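Local atomic coordinates of NH(3)-dependent NAD(+) synthetase (Francisella tularensis subsp. holarctica LVS, PDB entry 3FIU), a protein that belongs to the NAD synthase family, with a parallel beta sheet flanked by helices, and holds adenosine monophosphate, pyrophosphate and magnesium in adjoining sites. Residues A[96-99]-A[100-103]; A[61-64]-A[65-68]; A[231-234]-A[235-238]. All blocks are in the same frame, centred on the assembly; numbering follows the deposited sequence.

Contact 1 of 3, residues A[96-99]-A[100-103]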
loop_
_atom_site.group_PDB
_atom_site.type_symbol
_atom_site.label_atom_id
_atom_site.label_comp_id
_atom_site.label_asym_id
_atom_site.label_seq_id
_atom_site.Cartn_x
_atom_site.Cartn_y
_atom_site.Cartn_z
ATOM N N ALA A 96 11.292 16.652 0.415
ATOM C CA ALA A 96 11.430 16.507 1.875
ATOM C C ALA A 96 11.651 15.016 2.176
ATOM O O ALA A 96 12.530 14.628 2.964
ATOM C CB ALA A 96 10.185 17.032 2.592
ATOM N N PHE A 97 10.887 14.166 1.513
ATOM C CA PHE A 97 11.042 12.738 1.779
ATOM C C PHE A 97 12.456 12.275 1.384
ATOM O O PHE A 97 13.193 11.680 2.188
ATOM C CB PHE A 97 9.977 11.916 1.055
ATOM C CG PHE A 97 10.170 10.438 1.210
ATOM C CD1 PHE A 97 9.794 9.779 2.402
ATOM C CD2 PHE A 97 10.773 9.705 0.189
ATOM C CE1 PHE A 97 9.978 8.374 2.548
ATOM C CE2 PHE A 97 10.978 8.327 0.321
ATOM C CZ PHE A 97 10.566 7.652 1.506
ATOM N N LEU A 98 12.836 12.562 0.150
ATOM C CA LEU A 98 14.130 12.093 -0.351
ATOM C C LEU A 98 15.297 12.613 0.517
ATOM O O LEU A 98 16.139 11.827 0.950
ATOM C CB LEU A 98 14.296 12.493 -1.827
ATOM C CG LEU A 98 15.656 12.110 -2.451
ATOM C CD1 LEU A 98 15.820 10.589 -2.488
ATOM C CD2 LEU A 98 15.773 12.707 -3.854
ATOM N N ALA A 99 15.335 13.922 0.782
ATOM C CA ALA A 99 16.377 14.487 1.646
ATOM C C ALA A 99 16.460 13.677 2.967
ATOM O O ALA A 99 17.539 13.290 3.398
ATOM C CB ALA A 99 16.111 15.989 1.939
ATOM N N SER A 100 15.305 13.380 3.554
ATOM C CA SER A 100 15.273 12.690 4.847
ATOM C C SER A 100 15.769 11.239 4.867
ATOM O O SER A 100 16.052 10.698 5.948
ATOM C CB SER A 100 13.874 12.771 5.451
ATOM O OG SER A 100 12.988 11.904 4.774
ATOM N N THR A 101 15.862 10.618 3.692
ATOM C CA THR A 101 16.418 9.264 3.583
ATOM C C THR A 101 17.965 9.200 3.484
ATOM O O THR A 101 18.526 8.115 3.360
ATOM C CB THR A 101 15.805 8.494 2.396
ATOM O OG1 THR A 101 16.223 9.077 1.150
ATOM C CG2 THR A 101 14.272 8.435 2.493
ATOM N N GLN A 102 18.620 10.371 3.538
ATOM C CA GLN A 102 20.083 10.514 3.387
ATOM C C GLN A 102 20.896 9.493 4.138
ATOM O O GLN A 102 21.830 8.912 3.569
ATOM C CB GLN A 102 20.556 11.920 3.851
ATOM C CG GLN A 102 22.093 12.044 3.992
ATOM C CD GLN A 102 22.852 11.939 2.638
ATOM O OE1 GLN A 102 22.263 12.042 1.553
ATOM N NE2 GLN A 102 24.164 11.721 2.715
ATOM N N SER A 103 20.570 9.282 5.418
ATOM C CA SER A 103 21.387 8.424 6.275
ATOM C C SER A 103 21.538 7.003 5.776
ATOM O O SER A 103 22.508 6.336 6.123
ATOM C CB SER A 103 20.847 8.378 7.711
ATOM O OG SER A 103 19.513 7.899 7.759
#
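Ser100 and Thr101 fold their hydroxyls back onto the carbonyl oxygens of Phe97 and Leu98 at the C-terminal end of helix 91-100, where side chains share the work of the main chain. The backbone bonds show the helix giving way. Ser100 N still reaches Ala96 O at 3.1 Å, four residues back, whereas Thr101 N bonds only weakly to Phe97 O and makes a better bond to Leu98 O. Gln102 N then goes to Ala99 O at 3.1 Å, another three-residue step that tightens the last turn.

The hydroxyl bonds are the shorter ones. Ser100 OG sits 2.6 Å from Phe97 O, placed there by a chi1 of 74° that tucks it between its own backbone N and carbonyl carbon. The same oxygen is hydrogen-bonded to Tyr127 OH of the second subunit, which ties the helix end to the dimer interface.

Apolar packing is carried by Phe97, whose ring has Thr101 CG2 over one face, 4.1 Å from the centroid in a CH-pi contact. Met126 and Tyr127 of the second subunit also pack on this ring.

Leu98 O is gripped twice by one residue: Thr101 OG1 lies in the carbonyl plane on a lone pair at 2.8 Å, while Thr101 N comes from above that plane at 3.0 Å.

Contact 2 of 3, residues A[61-64]-A[65-68]. With AMP (adenosine monophosphate), chain G.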
loop_
_atom_site.group_PDB
_atom_site.type_symbol
_atom_site.label_atom_id
_atom_site.label_comp_id
_atom_site.label_asym_id
_atom_site.label_seq_id
_atom_site.Cartn_x
_atom_site.Cartn_y
_atom_site.Cartn_z
ATOM N N LEU A 61 -0.864 14.947 -10.586
ATOM C CA LEU A 61 0.148 14.927 -9.529
ATOM C C LEU A 61 1.554 14.898 -10.107
ATOM O O LEU A 61 2.303 13.914 -9.913
ATOM C CB LEU A 61 -0.097 13.716 -8.589
ATOM C CG LEU A 61 -1.484 13.739 -7.955
ATOM C CD1 LEU A 61 -1.828 12.408 -7.238
ATOM C CD2 LEU A 61 -1.493 14.902 -6.959
ATOM N N PRO A 62 1.936 15.978 -10.810
ATOM C CA PRO A 62 3.258 15.963 -11.437
ATOM C C PRO A 62 4.436 16.067 -10.467
ATOM O O PRO A 62 4.358 16.733 -9.427
ATOM C CB PRO A 62 3.215 17.185 -12.358
ATOM C CG PRO A 62 2.188 18.085 -11.774
ATOM C CD PRO A 62 1.198 17.235 -11.073
ATOM N N SER A 63 5.543 15.427 -10.820
ATOM C CA SER A 63 6.821 15.748 -10.199
ATOM C C SER A 63 7.641 16.501 -11.248
ATOM O O SER A 63 7.216 16.634 -12.386
ATOM C CB SER A 63 7.541 14.479 -9.790
ATOM O OG SER A 63 7.909 13.739 -10.960
ATOM N N ASP A 64 8.815 16.995 -10.884
ATOM C CA ASP A 64 9.619 17.701 -11.875
ATOM C C ASP A 64 10.069 16.784 -13.010
ATOM O O ASP A 64 10.403 17.274 -14.068
ATOM C CB ASP A 64 10.800 18.408 -11.211
ATOM C CG ASP A 64 10.356 19.610 -10.387
ATOM O OD1 ASP A 64 9.160 19.998 -10.450
ATOM O OD2 ASP A 64 11.207 20.165 -9.675
ATOM N N ASN A 65 10.043 15.463 -12.810
ATOM C CA ASN A 65 10.415 14.497 -13.871
ATOM C C ASN A 65 9.397 14.395 -15.001
ATOM O O ASN A 65 9.738 13.985 -16.131
ATOM C CB ASN A 65 10.626 13.091 -13.299
ATOM C CG ASN A 65 11.679 13.054 -12.209
ATOM O OD1 ASN A 65 12.837 12.686 -12.453
ATOM N ND2 ASN A 65 11.284 13.438 -10.993
ATOM N N ASN A 66 8.150 14.748 -14.694
ATOM C CA ASN A 66 7.034 14.599 -15.645
ATOM C C ASN A 66 7.071 15.641 -16.757
ATOM O O ASN A 66 7.566 16.754 -16.572
ATOM C CB ASN A 66 5.674 14.660 -14.933
ATOM C CG ASN A 66 5.381 13.412 -14.105
ATOM O OD1 ASN A 66 5.089 12.344 -14.635
ATOM N ND2 ASN A 66 5.450 13.549 -12.813
ATOM N N GLN A 67 6.527 15.259 -17.905
ATOM C CA GLN A 67 6.503 16.122 -19.070
ATOM C C GLN A 67 5.267 17.005 -19.041
ATOM O O GLN A 67 4.151 16.532 -18.826
ATOM C CB GLN A 67 6.515 15.296 -20.359
ATOM C CG GLN A 67 7.794 14.518 -20.613
ATOM C CD GLN A 67 9.017 15.412 -20.640
ATOM O OE1 GLN A 67 9.159 16.270 -21.517
ATOM N NE2 GLN A 67 9.907 15.222 -19.669
ATOM N N HIS A 68 5.463 18.282 -19.299
ATOM C CA HIS A 68 4.355 19.214 -19.285
ATOM C C HIS A 68 3.173 18.780 -20.191
ATOM O O HIS A 68 1.996 19.025 -19.868
ATOM C CB HIS A 68 4.866 20.620 -19.596
ATOM C CG HIS A 68 3.823 21.679 -19.469
ATOM N ND1 HIS A 68 3.290 22.058 -18.253
ATOM C CD2 HIS A 68 3.197 22.428 -20.405
ATOM C CE1 HIS A 68 2.387 23.005 -18.445
ATOM N NE2 HIS A 68 2.305 23.242 -19.743
HETATM P P AMP G . 1.973 4.150 -15.375
HETATM O O1P AMP G . 1.251 2.862 -15.726
HETATM O O2P AMP G . 3.165 3.908 -14.434
HETATM O O3P AMP G . 2.284 5.113 -16.466
HETATM O "O5'" AMP G . 0.984 4.951 -14.362
HETATM C "C5'" AMP G . 0.269 4.210 -13.350
HETATM C "C4'" AMP G . -0.798 5.119 -12.766
HETATM O "O4'" AMP G . -0.233 6.070 -11.855
HETATM C "C3'" AMP G . -1.492 5.990 -13.805
HETATM O "O3'" AMP G . -2.487 5.215 -14.460
HETATM C "C2'" AMP G . -2.085 7.094 -12.935
HETATM O "O2'" AMP G . -3.343 6.689 -12.354
HETATM C "C1'" AMP G . -1.023 7.264 -11.845
HETATM N N9 AMP G . -0.124 8.379 -12.227
HETATM C C8 AMP G . 1.100 8.290 -12.813
HETATM N N7 AMP G . 1.631 9.522 -13.032
HETATM C C5 AMP G . 0.709 10.417 -12.605
HETATM C C6 AMP G . 0.640 11.888 -12.527
HETATM N N6 AMP G . 1.646 12.652 -13.013
HETATM N N1 AMP G . -0.480 12.397 -11.980
HETATM C C2 AMP G . -1.510 11.660 -11.515
HETATM N N3 AMP G . -1.517 10.298 -11.532
HETATM C C4 AMP G . -0.433 9.664 -12.060
#
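Ser63 to Asn66 form a type I beta turn, closed by the hydrogen bond from Asn66 N to Ser63 O at 3.1 Å. The turn belongs to the loop that leaves strand 56-60 and leads into helix 68-81, where Gln67 takes the N-cap position.

The Ser63 hydroxyl reaches forward along the turn. With chi1 at 67°, OG stands between the backbone N and the carbonyl carbon of its own residue, and from there it receives two weak bonds from Asn65: from the backbone N at 3.3 Å, as in an ST turn, and from ND2 at 3.4 Å. The other end of that amide, Asn65 OD1, is taken by Lys116 of helix 113-135. Asn66 turns its side chain back toward Ser63, bringing its CG against both Ser63 and the base of the bound adenosine monophosphate, 4.0 Å from AMP N6.

At the strand end of the loop, Leu61 N donates to AMP N1 at 2.9 Å, and Leu61 CB lies 3.8 Å from C2 of the base. Leu61 O is held by Arg124, which also touches Asn66.

The Leu61 N-H needs an unprotonated N1 as its acceptor, as in the adenine ring, and because the donor is main chain the bond depends on the loop's backbone path rather than on a side chain.

Contact 3 of 3, residues A[231-234]-A[235-238]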
loop_
_atom_site.group_PDB
_atom_site.type_symbol
_atom_site.label_atom_id
_atom_site.label_comp_id
_atom_site.label_asym_id
_atom_site.label_seq_id
_atom_site.Cartn_x
_atom_site.Cartn_y
_atom_site.Cartn_z
ATOM N N ASN A 231 8.820 -13.571 -19.029
ATOM C CA ASN A 231 9.088 -14.380 -17.824
ATOM C C ASN A 231 10.015 -13.672 -16.841
ATOM O O ASN A 231 9.842 -13.837 -15.655
ATOM C CB ASN A 231 9.712 -15.748 -18.163
ATOM C CG ASN A 231 8.752 -16.691 -18.886
ATOM O OD1 ASN A 231 7.669 -17.036 -18.373
ATOM N ND2 ASN A 231 9.184 -17.177 -20.053
ATOM N N PHE A 232 11.011 -12.906 -17.315
ATOM C CA PHE A 232 11.921 -12.211 -16.392
ATOM C C PHE A 232 11.156 -11.243 -15.450
ATOM O O PHE A 232 11.299 -11.311 -14.223
ATOM C CB PHE A 232 13.037 -11.456 -17.131
ATOM C CG PHE A 232 13.819 -10.527 -16.239
ATOM C CD1 PHE A 232 13.612 -9.150 -16.291
ATOM C CD2 PHE A 232 14.718 -11.028 -15.302
ATOM C CE1 PHE A 232 14.316 -8.279 -15.448
ATOM C CE2 PHE A 232 15.430 -10.162 -14.451
ATOM C CZ PHE A 232 15.224 -8.786 -14.531
ATOM N N TRP A 233 10.354 -10.360 -16.044
ATOM C CA TRP A 233 9.481 -9.442 -15.302
ATOM C C TRP A 233 8.444 -10.155 -14.413
ATOM O O TRP A 233 8.275 -9.819 -13.232
ATOM C CB TRP A 233 8.784 -8.480 -16.286
ATOM C CG TRP A 233 9.695 -7.385 -16.765
ATOM C CD1 TRP A 233 10.789 -7.519 -17.577
ATOM C CD2 TRP A 233 9.593 -5.986 -16.462
ATOM N NE1 TRP A 233 11.387 -6.296 -17.785
ATOM C CE2 TRP A 233 10.668 -5.333 -17.119
ATOM C CE3 TRP A 233 8.684 -5.213 -15.720
ATOM C CZ2 TRP A 233 10.863 -3.937 -17.047
ATOM C CZ3 TRP A 233 8.882 -3.830 -15.647
ATOM C CH2 TRP A 233 9.961 -3.208 -16.309
ATOM N N HIS A 234 7.738 -11.126 -14.972
ATOM C CA HIS A 234 6.694 -11.824 -14.230
ATOM C C HIS A 234 7.308 -12.531 -13.036
ATOM O O HIS A 234 6.725 -12.536 -11.945
ATOM C CB HIS A 234 5.987 -12.850 -15.106
ATOM C CG HIS A 234 4.872 -13.577 -14.422
ATOM N ND1 HIS A 234 3.670 -12.984 -14.118
ATOM C CD2 HIS A 234 4.777 -14.856 -13.990
ATOM C CE1 HIS A 234 2.877 -13.862 -13.529
ATOM N NE2 HIS A 234 3.527 -15.011 -13.443
ATOM N N ASN A 235 8.485 -13.128 -13.254
ATOM C CA ASN A 235 9.124 -13.939 -12.217
ATOM C C ASN A 235 9.602 -13.160 -11.005
ATOM O O ASN A 235 9.528 -13.655 -9.884
ATOM C CB ASN A 235 10.292 -14.749 -12.789
ATOM C CG ASN A 235 9.827 -15.979 -13.562
ATOM O OD1 ASN A 235 8.672 -16.445 -13.420
ATOM N ND2 ASN A 235 10.733 -16.524 -14.388
ATOM N N ARG A 236 10.122 -11.959 -11.234
ATOM C CA ARG A 236 10.668 -11.168 -10.149
ATOM C C ARG A 236 9.576 -10.425 -9.356
ATOM O O ARG A 236 9.883 -9.763 -8.362
ATOM C CB ARG A 236 11.733 -10.203 -10.675
ATOM C CG ARG A 236 11.181 -9.122 -11.557
ATOM C CD ARG A 236 12.224 -8.055 -11.796
ATOM N NE ARG A 236 11.739 -7.106 -12.787
ATOM C CZ ARG A 236 12.455 -6.103 -13.279
ATOM N NH1 ARG A 236 13.705 -5.915 -12.867
ATOM N NH2 ARG A 236 11.916 -5.292 -14.187
ATOM N N SER A 237 8.314 -10.591 -9.764
ATOM C CA SER A 237 7.184 -9.877 -9.153
ATOM C C SER A 237 6.065 -10.747 -8.577
ATOM O O SER A 237 4.919 -10.279 -8.424
ATOM C CB SER A 237 6.612 -8.849 -10.147
ATOM O OG SER A 237 6.101 -9.462 -11.310
ATOM N N HIS A 238 6.362 -12.004 -8.245
ATOM C CA HIS A 238 5.304 -12.878 -7.684
ATOM C C HIS A 238 4.597 -12.252 -6.497
ATOM O O HIS A 238 3.362 -12.317 -6.392
ATOM C CB HIS A 238 5.830 -14.268 -7.255
ATOM C CG HIS A 238 6.337 -15.097 -8.393
ATOM N ND1 HIS A 238 5.515 -15.568 -9.395
ATOM C CD2 HIS A 238 7.588 -15.527 -8.697
ATOM C CE1 HIS A 238 6.236 -16.256 -10.263
ATOM N NE2 HIS A 238 7.497 -16.246 -9.867
#
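Asn235 N bonds to Asn231 O at 2.8 Å and Arg236 N to Phe232 O at 3.3 Å, the last four-residue bonds of these segments; Ser237 N then reaches His234 O weakly, three residues back. Ser237 OG lies 2.9 Å from Trp233 O and 3.2 Å from His234 O; its single proton could serve either. Arg241 completes the cluster at the helix's C-terminal end, bonding Ser237 OG through NH1 and His234 O through NH2.

Arg236 runs its extended chain alongside Trp233, and NH2 settles over the centre of the six-membered ring, with CZ 4.4 Å from the centroid: a cation-pi pair. The guanidinium stands steeply, its plane 71° from the indole, so one nitrogen meets the ring. Phe232 CE1 covers one guanidinium face, 3.5 Å above its plane, so the group sits in the corner made by the two aromatic residues.

The His238 ring turns its edge to the face of His234 in an offset edge-to-face pair, planes 79° apart.

His234 ties the helix end to helix 145-150: the Tyr149 ring stacks on His234 while its backbone O takes the bond from ND1. Tyr152 meets Trp233. Helix 238-241 follows directly.

In the fold
The three contacts lie in series along the chain, none nesting in or crossing another. Contact 2 comes first, turning the chain between strand 56-60 and helix 68-81 beside the adenosine monophosphate. After strand 84-87, contact 1 ends helix 91-100 ahead of the stretch leading to helix 113-135, part of which is not modelled. Contact 3 comes much later, at the bend from helix 224-235 into helix 238-241, its centre about 28 Å from that of contact 2 and 30 Å from that of contact 1. Helix 113-135 serves the first two, but in different copies: Tyr127 packs on Leu61 within the chain, and Tyr127 of the second subunit meets contact 1.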